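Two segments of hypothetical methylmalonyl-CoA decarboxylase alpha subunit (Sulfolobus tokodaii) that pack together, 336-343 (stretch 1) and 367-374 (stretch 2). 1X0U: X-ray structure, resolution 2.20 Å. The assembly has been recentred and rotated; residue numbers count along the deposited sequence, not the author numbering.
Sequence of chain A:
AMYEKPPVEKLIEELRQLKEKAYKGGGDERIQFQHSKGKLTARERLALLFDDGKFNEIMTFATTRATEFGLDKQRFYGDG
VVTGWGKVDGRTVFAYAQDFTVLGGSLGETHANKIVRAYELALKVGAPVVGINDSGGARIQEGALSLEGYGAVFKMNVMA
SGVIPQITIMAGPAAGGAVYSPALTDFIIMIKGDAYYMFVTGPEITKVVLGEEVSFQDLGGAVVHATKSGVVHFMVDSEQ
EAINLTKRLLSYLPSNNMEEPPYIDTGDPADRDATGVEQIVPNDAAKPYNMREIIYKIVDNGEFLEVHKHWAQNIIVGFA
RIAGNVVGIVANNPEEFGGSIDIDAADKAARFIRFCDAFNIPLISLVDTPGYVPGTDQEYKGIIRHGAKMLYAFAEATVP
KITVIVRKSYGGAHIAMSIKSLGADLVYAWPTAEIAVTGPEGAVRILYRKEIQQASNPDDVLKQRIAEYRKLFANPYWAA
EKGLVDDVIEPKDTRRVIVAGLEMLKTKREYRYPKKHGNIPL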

ATOM      1  N   GLU A 336     -47.918  -5.678   4.411  1.00 14.33           N
ATOM      2  CA  GLU A 336     -47.987  -4.257   4.056  1.00 14.83           C
ATOM      3  C   GLU A 336     -47.647  -4.106   2.581  1.00 13.56           C
ATOM      4  O   GLU A 336     -46.583  -4.530   2.154  1.00 15.48           O
ATOM      5  CB  GLU A 336     -47.013  -3.440   4.925  1.00 12.53           C
ATOM      6  CG  GLU A 336     -47.038  -1.933   4.692  1.00 12.15           C
ATOM      7  CD  GLU A 336     -48.398  -1.295   4.965  1.00 13.95           C
ATOM      8  OE1 GLU A 336     -49.158  -1.836   5.803  1.00 14.16           O
ATOM      9  OE2 GLU A 336     -48.702  -0.243   4.349  1.00 13.85           O
ATOM     10  N   PHE A 337     -48.554  -3.508   1.808  1.00 12.62           N
ATOM     11  CA  PHE A 337     -48.347  -3.326   0.372  1.00 13.83           C
ATOM     12  C   PHE A 337     -48.114  -4.679  -0.339  1.00 14.70           C
ATOM     13  O   PHE A 337     -47.568  -4.735  -1.445  1.00 10.72           O
ATOM     14  CB  PHE A 337     -47.152  -2.391   0.117  1.00 16.39           C
ATOM     15  CG  PHE A 337     -47.506  -0.922   0.132  1.00 17.25           C
ATOM     16  CD1 PHE A 337     -46.627   0.011   0.673  1.00 18.50           C
ATOM     17  CD2 PHE A 337     -48.704  -0.474  -0.408  1.00 17.22           C
ATOM     18  CE1 PHE A 337     -46.943   1.376   0.675  1.00 18.81           C
ATOM     19  CE2 PHE A 337     -49.029   0.883  -0.414  1.00 18.70           C
ATOM     20  CZ  PHE A 337     -48.146   1.809   0.130  1.00 16.25           C
ATOM     21  N   GLY A 338     -48.545  -5.763   0.304  1.00 13.99           N
ATOM     22  CA  GLY A 338     -48.373  -7.078  -0.278  1.00 14.52           C
ATOM     23  C   GLY A 338     -46.909  -7.420  -0.473  1.00 13.69           C
ATOM     24  O   GLY A 338     -46.584  -8.309  -1.244  1.00 14.00           O
ATOM     25  N   GLY A 339     -46.023  -6.715   0.227  1.00 12.86           N
ATOM     26  CA  GLY A 339     -44.601  -6.984   0.096  1.00 11.57           C
ATOM     27  C   GLY A 339     -43.973  -6.217  -1.052  1.00 10.50           C
ATOM     28  O   GLY A 339     -42.784  -6.336  -1.309  1.00  9.37           O
ATOM     29  N   SER A 340     -44.785  -5.445  -1.761  1.00 11.99           N
ATOM     30  CA  SER A 340     -44.289  -4.644  -2.866  1.00 12.33           C
ATOM     31  C   SER A 340     -43.293  -3.642  -2.298  1.00 13.75           C
ATOM     32  O   SER A 340     -43.512  -3.073  -1.218  1.00 12.48           O
ATOM     33  CB  SER A 340     -45.438  -3.900  -3.543  1.00 11.46           C
ATOM     34  OG  SER A 340     -46.422  -4.804  -4.013  1.00 15.45           O
ATOM     35  N   ILE A 341     -42.195  -3.440  -3.013  1.00 12.55           N
ATOM     36  CA  ILE A 341     -41.183  -2.508  -2.558  1.00 16.47           C
ATOM     37  C   ILE A 341     -41.645  -1.099  -2.904  1.00 17.35           C
ATOM     38  O   ILE A 341     -42.357  -0.881  -3.891  1.00 17.68           O
ATOM     39  CB  ILE A 341     -39.796  -2.844  -3.171  1.00 18.57           C
ATOM     40  CG1 ILE A 341     -38.931  -1.590  -3.246  1.00 18.06           C
ATOM     41  CG2 ILE A 341     -39.973  -3.500  -4.525  1.00 22.46           C
ATOM     42  CD1 ILE A 341     -38.503  -1.084  -1.925  1.00 23.18           C
ATOM     43  N   ASP A 342     -41.225  -0.150  -2.078  1.00 16.89           N
ATOM     44  CA  ASP A 342     -41.633   1.238  -2.199  1.00 16.81           C
ATOM     45  C   ASP A 342     -40.460   2.217  -2.006  1.00 14.91           C
ATOM     46  O   ASP A 342     -39.373   1.801  -1.641  1.00 14.64           O
ATOM     47  CB  ASP A 342     -42.694   1.459  -1.125  1.00 21.62           C
ATOM     48  CG  ASP A 342     -43.346   2.773  -1.225  1.00 23.49           C
ATOM     49  OD1 ASP A 342     -43.716   3.144  -2.359  1.00 26.88           O
ATOM     50  OD2 ASP A 342     -43.496   3.421  -0.170  1.00 25.98           O
ATOM     51  N   ILE A 343     -40.692   3.508  -2.252  1.00 13.67           N
ATOM     52  CA  ILE A 343     -39.657   4.539  -2.075  1.00 11.92           C
ATOM     53  C   ILE A 343     -39.089   4.533  -0.653  1.00 13.03           C
ATOM     54  O   ILE A 343     -37.871   4.474  -0.450  1.00 12.41           O
ATOM     55  CB  ILE A 343     -40.214   5.947  -2.340  1.00 11.99           C
ATOM     56  CG1 ILE A 343     -40.403   6.165  -3.836  1.00 13.72           C
ATOM     57  CG2 ILE A 343     -39.268   7.000  -1.791  1.00 11.46           C
ATOM     58  CD1 ILE A 343     -40.988   7.528  -4.180  1.00 11.24           C
ATOM     59  N   VAL A 367     -37.023 -13.501   0.695  1.00 13.07           N
ATOM     60  CA  VAL A 367     -37.831 -12.896  -0.351  1.00 10.94           C
ATOM     61  C   VAL A 367     -39.262 -13.344  -0.583  1.00 12.67           C
ATOM     62  O   VAL A 367     -39.578 -14.537  -0.553  1.00 12.15           O
ATOM     63  CB  VAL A 367     -37.087 -13.011  -1.709  1.00  9.78           C
ATOM     64  CG1 VAL A 367     -37.841 -12.238  -2.797  1.00  8.61           C
ATOM     65  CG2 VAL A 367     -35.656 -12.503  -1.556  1.00  8.93           C
ATOM     66  N   ASP A 368     -40.109 -12.352  -0.852  1.00 12.22           N
ATOM     67  CA  ASP A 368     -41.517 -12.546  -1.177  1.00 13.79           C
ATOM     68  C   ASP A 368     -42.061 -11.186  -1.563  1.00 12.70           C
ATOM     69  O   ASP A 368     -42.782 -10.547  -0.812  1.00 12.48           O
ATOM     70  CB  ASP A 368     -42.310 -13.121   0.005  1.00 14.58           C
ATOM     71  CG  ASP A 368     -43.724 -13.518  -0.391  1.00 15.81           C
ATOM     72  OD1 ASP A 368     -44.018 -13.532  -1.611  1.00 14.74           O
ATOM     73  OD2 ASP A 368     -44.539 -13.820   0.512  1.00 16.36           O
ATOM     74  N   THR A 369     -41.682 -10.742  -2.750  1.00 14.12           N
ATOM     75  CA  THR A 369     -42.101  -9.447  -3.249  1.00 14.92           C
ATOM     76  C   THR A 369     -42.525  -9.570  -4.710  1.00 14.58           C
ATOM     77  O   THR A 369     -41.820 -10.172  -5.522  1.00 16.63           O
ATOM     78  CB  THR A 369     -40.955  -8.411  -3.098  1.00 14.55           C
ATOM     79  OG1 THR A 369     -41.345  -7.169  -3.694  1.00 15.03           O
ATOM     80  CG2 THR A 369     -39.668  -8.923  -3.754  1.00 14.36           C
ATOM     81  N   PRO A 370     -43.694  -9.012  -5.054  1.00 13.25           N
ATOM     82  CA  PRO A 370     -44.263  -9.031  -6.400  1.00 13.84           C
ATOM     83  C   PRO A 370     -43.792  -7.880  -7.285  1.00 14.81           C
ATOM     84  O   PRO A 370     -44.096  -7.846  -8.477  1.00 13.64           O
ATOM     85  CB  PRO A 370     -45.753  -8.940  -6.123  1.00 14.03           C
ATOM     86  CG  PRO A 370     -45.780  -7.944  -5.009  1.00 13.23           C
ATOM     87  CD  PRO A 370     -44.655  -8.420  -4.101  1.00 12.51           C
ATOM     88  N   GLY A 371     -43.060  -6.932  -6.703  1.00 15.23           N
ATOM     89  CA  GLY A 371     -42.595  -5.791  -7.474  1.00 14.02           C
ATOM     90  C   GLY A 371     -42.674  -4.505  -6.672  1.00 13.22           C
ATOM     91  O   GLY A 371     -42.531  -4.533  -5.462  1.00 12.65           O
ATOM     92  N   TYR A 372     -42.918  -3.382  -7.342  1.00 14.57           N
ATOM     93  CA  TYR A 372     -42.988  -2.085  -6.674  1.00 15.15           C
ATOM     94  C   TYR A 372     -44.397  -1.520  -6.621  1.00 16.25           C
ATOM     95  O   TYR A 372     -45.260  -1.938  -7.382  1.00 18.63           O
ATOM     96  CB  TYR A 372     -42.062  -1.079  -7.380  1.00 14.08           C
ATOM     97  CG  TYR A 372     -40.605  -1.501  -7.368  1.00 17.01           C
ATOM     98  CD1 TYR A 372     -40.165  -2.585  -8.139  1.00 15.20           C
ATOM     99  CD2 TYR A 372     -39.687  -0.886  -6.506  1.00 15.37           C
ATOM    100  CE1 TYR A 372     -38.854  -3.053  -8.034  1.00 15.96           C
ATOM    101  CE2 TYR A 372     -38.387  -1.344  -6.399  1.00 15.87           C
ATOM    102  CZ  TYR A 372     -37.979  -2.432  -7.157  1.00 17.54           C
ATOM    103  OH  TYR A 372     -36.721  -2.941  -6.986  1.00 17.37           O
ATOM    104  N   VAL A 373     -44.624  -0.574  -5.709  1.00 17.69           N
ATOM    105  CA  VAL A 373     -45.926   0.080  -5.573  1.00 17.64           C
ATOM    106  C   VAL A 373     -46.103   1.006  -6.768  1.00 18.16           C
ATOM    107  O   VAL A 373     -45.310   1.915  -6.978  1.00 16.40           O
ATOM    108  CB  VAL A 373     -46.005   0.910  -4.278  1.00 18.18           C
ATOM    109  CG1 VAL A 373     -47.268   1.766  -4.278  1.00 18.62           C
ATOM    110  CG2 VAL A 373     -45.988  -0.017  -3.074  1.00 17.65           C
ATOM    111  N   PRO A 374     -47.164   0.794  -7.562  1.00 19.16           N
ATOM    112  CA  PRO A 374     -47.406   1.631  -8.743  1.00 19.16           C
ATOM    113  C   PRO A 374     -48.070   2.980  -8.441  1.00 19.59           C
ATOM    114  O   PRO A 374     -48.381   3.292  -7.289  1.00 18.49           O
ATOM    115  CB  PRO A 374     -48.281   0.729  -9.606  1.00 19.10           C
ATOM    116  CG  PRO A 374     -49.181   0.083  -8.550  1.00 18.24           C
ATOM    117  CD  PRO A 374     -48.220  -0.227  -7.401  1.00 17.58           C
TER
HETATM  118  O   HOH W   1     -45.645 -10.768  -0.325  1.00 21.91           O
HETATM  119  O   HOH W   2     -45.753  -4.813  -6.634  1.00 17.02           O

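Where two segments meet through no more than a single beta bridge, their polar backbone atoms must still find partners, and this pair shows how. At the centre is the bridge between Ile341 and Tyr372. Ile341 uses both of its backbone polar groups: its N donates to Gly371 O (2.7 Å), and its O accepts from Val373 N (2.9 Å). The same acceptors draw in weakly polarised C-H groups, with Ser340 CA 3.1 Å from Gly371 O and Tyr372 CA 3.1 Å from Ile341 O.

Next to the bridge a side chain supplies what the backbone does not. Thr369 OG1 donates to Gly339 O (2.9 Å) and also receives a weak hydrogen bond from Gly371 N (3.5 Å), so one hydroxyl serves both stretches. Stretch 1 is itself folded tightly: Gly339 N donates to Glu336 O (3.0 Å), while Phe337 O accepts from both Ser340 N (2.9 Å) and Ser340 OG (2.8 Å). Two waters extend the network. Water 1 donates to Gly338 O and Asp368 O, joining two carbonyls that could not pair directly; water 2 donates to Ser340 OG and Tyr372 O. The Asp368 carboxylate oxygens are satisfied elsewhere in the structure.

Apolar contacts accompany this polar framework. The two stretches bury 468 Å² between them, both sides summed. Ile341, buried and in the t rotamer, lays CG2 over the Tyr372 ring, 3.2 Å from its centroid, although the CA-to-CB bond of Tyr372 points away from stretch 1. Val373 points toward stretch 1 and sets CG2 over a face of the Phe337 ring, 3.7 Å from the centroid.

Glycine suits three positions. Gly338 has a positive phi, which favours it. At Gly339 the backbone angles would jam a CB against the preceding carbonyl, and that CB would also lie 2.7 Å from Asp368 O, a clash. Gly371 faces the same local conflict, but there a CB would point away from stretch 1.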